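Local coordinates for GrgF (Penicillium sp. sh18, PDB 6LZH), which probably acts as a polyketide transferase that joins two polyketide chains by Claisen condensation in the biosynthesis of the fungal furanone gregatin A, at residues F13-L16 with D17-L21; R206-V209 with Q210-Y213. All coordinates share one frame; numbering follows the deposited sequence.

Contacts 1 and 2 are two separate local turns of one chain. Their centres lie 22 Å apart and they do not touch, with nearest atoms about 14 Å from each other. Contact 1 closes the hairpin between strands 9-14 and 20-26, at one margin of the main sheet, away from the annotated sites. Contact 2 starts helix 209-216 directly after the short strand 206-208. It is the nearer to functional positions: the side chain of Ile207 is about 11 Å from that of Cys115, the probable nucleophile, and the side chain of Tyr212 is about 8 Å from a bound sodium ion. Both contacts also reach the second subunit.

Contact 1 of 2, residues F13-L16 with D17-L21; sequences FTTL and DGLTL
The Phe13 ring has Leu21 CB over one face, a CH-pi contact with CB 4.2 Å from the ring centroid and shifted toward the rim. At its far end, Phe13 CZ lies 3.7 Å from Leu21 CD1. Tyr66 packs edge-to-face with this ring, and the Trp97 ring also meets it. The other flat group, the Asp17 carboxylate, takes Thr15 OG1 nearly in line with its C-O bond, at 2.6 Å from OD1. Thr15 OG1 sits between the backbone N and the carbonyl carbon (chi1 66°), which turns it into the bend. Thr15 OG1 donates to Asp17 OD1 and accepts from Leu19 N at 2.9 Å. Thr15 CG2 packs against Leu21 CG at 3.6 Å. Thr15 to Gly18 form a type I beta turn, closed by Gly18 N to Thr15 O at 2.9 Å. Beyond the turn, Thr15 N bonds to Leu19 O; Thr14 and Thr20 come next as a non-hydrogen-bonded antiparallel pair, then Phe13 and Leu21 as a hydrogen-bonded one. The turn closes the hairpin of strands 9-14 and 20-26. Helix 84-99 packs beside it: Gln86 NE2 and His90 NE2 hydrogen-bond to Asp17 OD2 and OD1, Asp93 takes Leu16 N, and Ala94 touches Phe13.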
ATOM      1  N   PHE A  13      12.893 -14.076  13.500  1.00 17.35           N
ATOM      2  CA  PHE A  13      12.238 -14.811  12.429  1.00 20.06           C
ATOM      3  C   PHE A  13      12.396 -14.008  11.149  1.00 21.04           C
ATOM      4  O   PHE A  13      12.700 -12.809  11.183  1.00 20.90           O
ATOM      5  CB  PHE A  13      10.754 -15.100  12.741  1.00 18.75           C
ATOM      6  CG  PHE A  13       9.895 -13.846  12.911  1.00 20.55           C
ATOM      7  CD1 PHE A  13       9.857 -13.166  14.134  1.00 20.17           C
ATOM      8  CD2 PHE A  13       9.118 -13.371  11.858  1.00 23.19           C
ATOM      9  CE1 PHE A  13       9.064 -12.027  14.301  1.00 17.24           C
ATOM     10  CE2 PHE A  13       8.315 -12.236  12.005  1.00 20.02           C
ATOM     11  CZ  PHE A  13       8.288 -11.562  13.229  1.00 23.12           C
ATOM     12  N   THR A  14      12.212 -14.692  10.020  1.00 19.75           N
ATOM     13  CA  THR A  14      12.496 -14.134   8.702  1.00 22.56           C
ATOM     14  C   THR A  14      11.203 -13.714   8.012  1.00 19.15           C
ATOM     15  O   THR A  14      10.178 -14.394   8.125  1.00 19.03           O
ATOM     16  CB  THR A  14      13.255 -15.161   7.852  1.00 24.47           C
ATOM     17  OG1 THR A  14      14.392 -15.632   8.598  1.00 25.10           O
ATOM     18  CG2 THR A  14      13.752 -14.543   6.549  1.00 25.85           C
ATOM     19  N   THR A  15      11.246 -12.584   7.301  1.00 18.38           N
ATOM     20  CA  THR A  15      10.071 -12.119   6.574  1.00 17.22           C
ATOM     21  C   THR A  15      10.133 -12.565   5.115  1.00 20.53           C
ATOM     22  O   THR A  15      11.196 -12.908   4.590  1.00 21.10           O
ATOM     23  CB  THR A  15       9.954 -10.592   6.630  1.00 18.93           C
ATOM     24  OG1 THR A  15      11.059 -10.014   5.926  1.00 20.97           O
ATOM     25  CG2 THR A  15       9.969 -10.096   8.071  1.00 19.67           C
ATOM     26  N   LEU A  16       8.977 -12.516   4.451  1.00 21.01           N
ATOM     27  CA  LEU A  16       8.939 -12.888   3.039  1.00 24.12           C
ATOM     28  C   LEU A  16       9.919 -12.050   2.224  1.00 24.67           C
ATOM     29  O   LEU A  16      10.548 -12.558   1.289  1.00 23.85           O
ATOM     30  CB  LEU A  16       7.518 -12.756   2.494  1.00 19.70           C
ATOM     31  CG  LEU A  16       7.236 -13.162   1.036  1.00 23.22           C
ATOM     32  CD1 LEU A  16       7.590 -14.624   0.770  1.00 22.08           C
ATOM     33  CD2 LEU A  16       5.784 -12.915   0.713  1.00 23.67           C
ATOM     34  N   ASP A  17      10.100 -10.776   2.580  1.00 17.93           N
ATOM     35  CA  ASP A  17      11.021  -9.937   1.825  1.00 21.63           C
ATOM     36  C   ASP A  17      12.442  -9.967   2.382  1.00 23.76           C
ATOM     37  O   ASP A  17      13.227  -9.054   2.100  1.00 22.14           O
ATOM     38  CB  ASP A  17      10.501  -8.491   1.720  1.00 20.84           C
ATOM     39  CG  ASP A  17       9.814  -7.991   2.987  1.00 23.81           C
ATOM     40  OD1 ASP A  17       9.891  -8.644   4.045  1.00 22.90           O
ATOM     41  OD2 ASP A  17       9.186  -6.910   2.917  1.00 25.22           O
ATOM     42  N   GLY A  18      12.801 -11.008   3.139  1.00 22.12           N
ATOM     43  CA  GLY A  18      14.192 -11.279   3.446  1.00 18.55           C
ATOM     44  C   GLY A  18      14.779 -10.610   4.667  1.00 26.65           C
ATOM     45  O   GLY A  18      16.003 -10.662   4.847  1.00 32.95           O
ATOM     46  N   LEU A  19      13.970  -9.991   5.515  1.00 23.50           N
ATOM     47  CA  LEU A  19      14.489  -9.330   6.703  1.00 20.15           C
ATOM     48  C   LEU A  19      14.446 -10.264   7.906  1.00 22.06           C
ATOM     49  O   LEU A  19      13.567 -11.120   8.008  1.00 17.59           O
ATOM     50  CB  LEU A  19      13.663  -8.085   7.029  1.00 24.94           C
ATOM     51  CG  LEU A  19      13.505  -7.102   5.879  1.00 28.22           C
ATOM     52  CD1 LEU A  19      12.388  -6.163   6.186  1.00 28.61           C
ATOM     53  CD2 LEU A  19      14.803  -6.357   5.701  1.00 26.66           C
ATOM     54  N   THR A  20      15.383 -10.058   8.838  1.00 19.56           N
ATOM     55  CA  THR A  20      15.310 -10.664  10.162  1.00 19.32           C
ATOM     56  C   THR A  20      14.663  -9.673  11.121  1.00 20.35           C
ATOM     57  O   THR A  20      15.162  -8.561  11.300  1.00 21.27           O
ATOM     58  CB  THR A  20      16.696 -11.046  10.684  1.00 23.14           C
ATOM     59  OG1 THR A  20      17.292 -12.018   9.822  1.00 19.91           O
ATOM     60  CG2 THR A  20      16.575 -11.638  12.071  1.00 23.17           C
ATOM     61  N   LEU A  21      13.553 -10.069  11.722  1.00 19.52           N
ATOM     62  CA  LEU A  21      12.933  -9.304  12.793  1.00 18.86           C
ATOM     63  C   LEU A  21      13.264  -9.985  14.105  1.00 17.97           C
ATOM     64  O   LEU A  21      13.311 -11.215  14.173  1.00 18.95           O
ATOM     65  CB  LEU A  21      11.417  -9.239  12.626  1.00 17.33           C
ATOM     66  CG  LEU A  21      10.895  -8.699  11.291  1.00 18.15           C
ATOM     67  CD1 LEU A  21       9.387  -8.508  11.379  1.00 14.49           C
ATOM     68  CD2 LEU A  21      11.595  -7.395  10.902  1.00 20.21           C
TER

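Contact 2 of 2, residues R206-V209 with Q210-Y213; sequences RISV and QTYY
The N-terminus of helix 209-216 forms this contact, where strand 206-208 passes straight into the first turn and Ser208 is the N-cap. Its hydroxyl faces Thr211, three residues on. Ser208 OG lies between the backbone N and the carbonyl carbon (chi1 73°), a position that brings it over the start of the helix. Ser208 OG accepts a weak hydrogen bond from Thr211 N at 3.2 Å. The same Thr211 N also bonds to Ser208 O at 3.0 Å, well above the carbonyl plane. The side chains meet hydroxyl to hydroxyl: Thr211 OG1 gives its proton to Ser208 OG at 2.9 Å. Two bonds from Thr211 therefore reach one oxygen. Ser208 OG is bonded to Asp81 OD1 as well, and Thr211 OG1 to Ile82 N.

The side chains of Ile207 and Thr211 cross at about a right angle. Ile207 CG1 presses on Thr211 OG1 at 3.3 Å, and it also lies 3.6 Å from Thr211 CB. With an alanine here instead of Thr211, Ser208 OG and Ile82 N would probably each lose a hydrogen-bond partner, and a gap is likely to open beside Ile207 CG1.

Val209 CG2 lies 4.0 Å from Gln210 NE2, whose bonds go to Asp160 OD2 and Ala157 O of helix 150-165. Tyr212 OH bonds to Thr144 O, Tyr212 O to Ser215 OG, and Tyr213 OH to His92 of the second subunit; Ser215 is a sodium ligand. A serine that accepts the backbone N-H three residues along is typical of a helix N-cap, here at a junction from strand to helix.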
ATOM      1  N   ARG A 206      12.700  11.090  15.317  1.00 29.85           N
ATOM      2  CA  ARG A 206      12.795  11.303  13.883  1.00 27.79           C
ATOM      3  C   ARG A 206      12.044  10.195  13.161  1.00 24.35           C
ATOM      4  O   ARG A 206      12.007   9.046  13.609  1.00 20.66           O
ATOM      5  CB  ARG A 206      14.262  11.337  13.412  1.00 29.89           C
ATOM      6  CG  ARG A 206      15.145  12.320  14.180  1.00 38.38           C
ATOM      7  CD  ARG A 206      16.182  12.990  13.278  1.00 43.26           C
ATOM      8  NE  ARG A 206      15.784  14.350  12.912  1.00 42.18           N
ATOM      9  CZ  ARG A 206      16.332  15.049  11.923  1.00 44.07           C
ATOM     10  NH1 ARG A 206      17.308  14.514  11.197  1.00 44.73           N
ATOM     11  NH2 ARG A 206      15.907  16.281  11.657  1.00 39.04           N
ATOM     12  N   ILE A 207      11.463  10.550  12.023  1.00 22.64           N
ATOM     13  CA  ILE A 207      10.713   9.615  11.201  1.00 21.78           C
ATOM     14  C   ILE A 207      11.031   9.943   9.746  1.00 24.65           C
ATOM     15  O   ILE A 207      11.215  11.114   9.397  1.00 22.11           O
ATOM     16  CB  ILE A 207       9.203   9.705  11.513  1.00 22.07           C
ATOM     17  CG1 ILE A 207       8.444   8.595  10.799  1.00 25.98           C
ATOM     18  CG2 ILE A 207       8.637  11.055  11.133  1.00 27.19           C
ATOM     19  CD1 ILE A 207       8.419   7.320  11.582  1.00 26.15           C
ATOM     20  N   SER A 208      11.155   8.913   8.905  1.00 23.62           N
ATOM     21  CA  SER A 208      11.477   9.160   7.504  1.00 20.94           C
ATOM     22  C   SER A 208      10.362   9.953   6.838  1.00 20.10           C
ATOM     23  O   SER A 208       9.183   9.790   7.159  1.00 18.59           O
ATOM     24  CB  SER A 208      11.683   7.842   6.753  1.00 20.84           C
ATOM     25  OG  SER A 208      10.437   7.201   6.552  1.00 25.01           O
ATOM     26  N   VAL A 209      10.740  10.820   5.896  1.00 18.42           N
ATOM     27  CA  VAL A 209       9.715  11.524   5.127  1.00 20.63           C
ATOM     28  C   VAL A 209       8.877  10.548   4.314  1.00 19.15           C
ATOM     29  O   VAL A 209       7.733  10.850   3.975  1.00 19.01           O
ATOM     30  CB  VAL A 209      10.321  12.609   4.209  1.00 20.85           C
ATOM     31  CG1 VAL A 209      11.156  13.590   5.008  1.00 23.69           C
ATOM     32  CG2 VAL A 209      11.161  11.989   3.090  1.00 22.06           C
ATOM     33  N   GLN A 210       9.422   9.378   3.969  1.00 17.31           N
ATOM     34  CA  GLN A 210       8.636   8.423   3.204  1.00 19.50           C
ATOM     35  C   GLN A 210       7.487   7.864   4.027  1.00 20.74           C
ATOM     36  O   GLN A 210       6.507   7.363   3.455  1.00 16.70           O
ATOM     37  CB  GLN A 210       9.536   7.280   2.703  1.00 19.68           C
ATOM     38  CG  GLN A 210      10.659   7.760   1.778  1.00 17.01           C
ATOM     39  CD  GLN A 210      10.109   8.437   0.526  1.00 18.68           C
ATOM     40  OE1 GLN A 210       9.034   8.070   0.015  1.00 19.02           O
ATOM     41  NE2 GLN A 210      10.838   9.431   0.027  1.00 18.15           N
ATOM     42  N   THR A 211       7.598   7.921   5.357  1.00 17.78           N
ATOM     43  CA  THR A 211       6.506   7.459   6.205  1.00 21.31           C
ATOM     44  C   THR A 211       5.199   8.156   5.839  1.00 21.95           C
ATOM     45  O   THR A 211       4.158   7.505   5.706  1.00 19.69           O
ATOM     46  CB  THR A 211       6.848   7.698   7.679  1.00 22.45           C
ATOM     47  OG1 THR A 211       7.967   6.875   8.063  1.00 17.83           O
ATOM     48  CG2 THR A 211       5.643   7.383   8.564  1.00 21.08           C
ATOM     49  N   TYR A 212       5.244   9.473   5.627  1.00 21.35           N
ATOM     50  CA  TYR A 212       4.025  10.213   5.302  1.00 21.87           C
ATOM     51  C   TYR A 212       3.514   9.862   3.903  1.00 24.56           C
ATOM     52  O   TYR A 212       2.301   9.728   3.699  1.00 25.19           O
ATOM     53  CB  TYR A 212       4.270  11.719   5.433  1.00 26.77           C
ATOM     54  CG  TYR A 212       2.996  12.538   5.267  1.00 30.12           C
ATOM     55  CD1 TYR A 212       2.155  12.785   6.350  1.00 33.03           C
ATOM     56  CD2 TYR A 212       2.618  13.036   4.022  1.00 30.38           C
ATOM     57  CE1 TYR A 212       0.975  13.522   6.202  1.00 32.76           C
ATOM     58  CE2 TYR A 212       1.439  13.768   3.863  1.00 30.95           C
ATOM     59  CZ  TYR A 212       0.624  14.007   4.957  1.00 37.38           C
ATOM     60  OH  TYR A 212      -0.539  14.735   4.805  1.00 36.67           O
ATOM     61  N   TYR A 213       4.428   9.697   2.937  1.00 19.61           N
ATOM     62  CA  TYR A 213       4.055   9.247   1.594  1.00 22.58           C
ATOM     63  C   TYR A 213       3.268   7.937   1.636  1.00 22.42           C
ATOM     64  O   TYR A 213       2.196   7.820   1.034  1.00 20.81           O
ATOM     65  CB  TYR A 213       5.318   9.084   0.731  1.00 16.48           C
ATOM     66  CG  TYR A 213       5.062   8.527  -0.667  1.00 19.85           C
ATOM     67  CD1 TYR A 213       4.962   7.150  -0.898  1.00 20.90           C
ATOM     68  CD2 TYR A 213       4.917   9.379  -1.757  1.00 19.26           C
ATOM     69  CE1 TYR A 213       4.726   6.646  -2.178  1.00 21.16           C
ATOM     70  CE2 TYR A 213       4.675   8.880  -3.039  1.00 19.15           C
ATOM     71  CZ  TYR A 213       4.586   7.516  -3.244  1.00 19.20           C
ATOM     72  OH  TYR A 213       4.366   7.023  -4.520  1.00 19.81           O
TER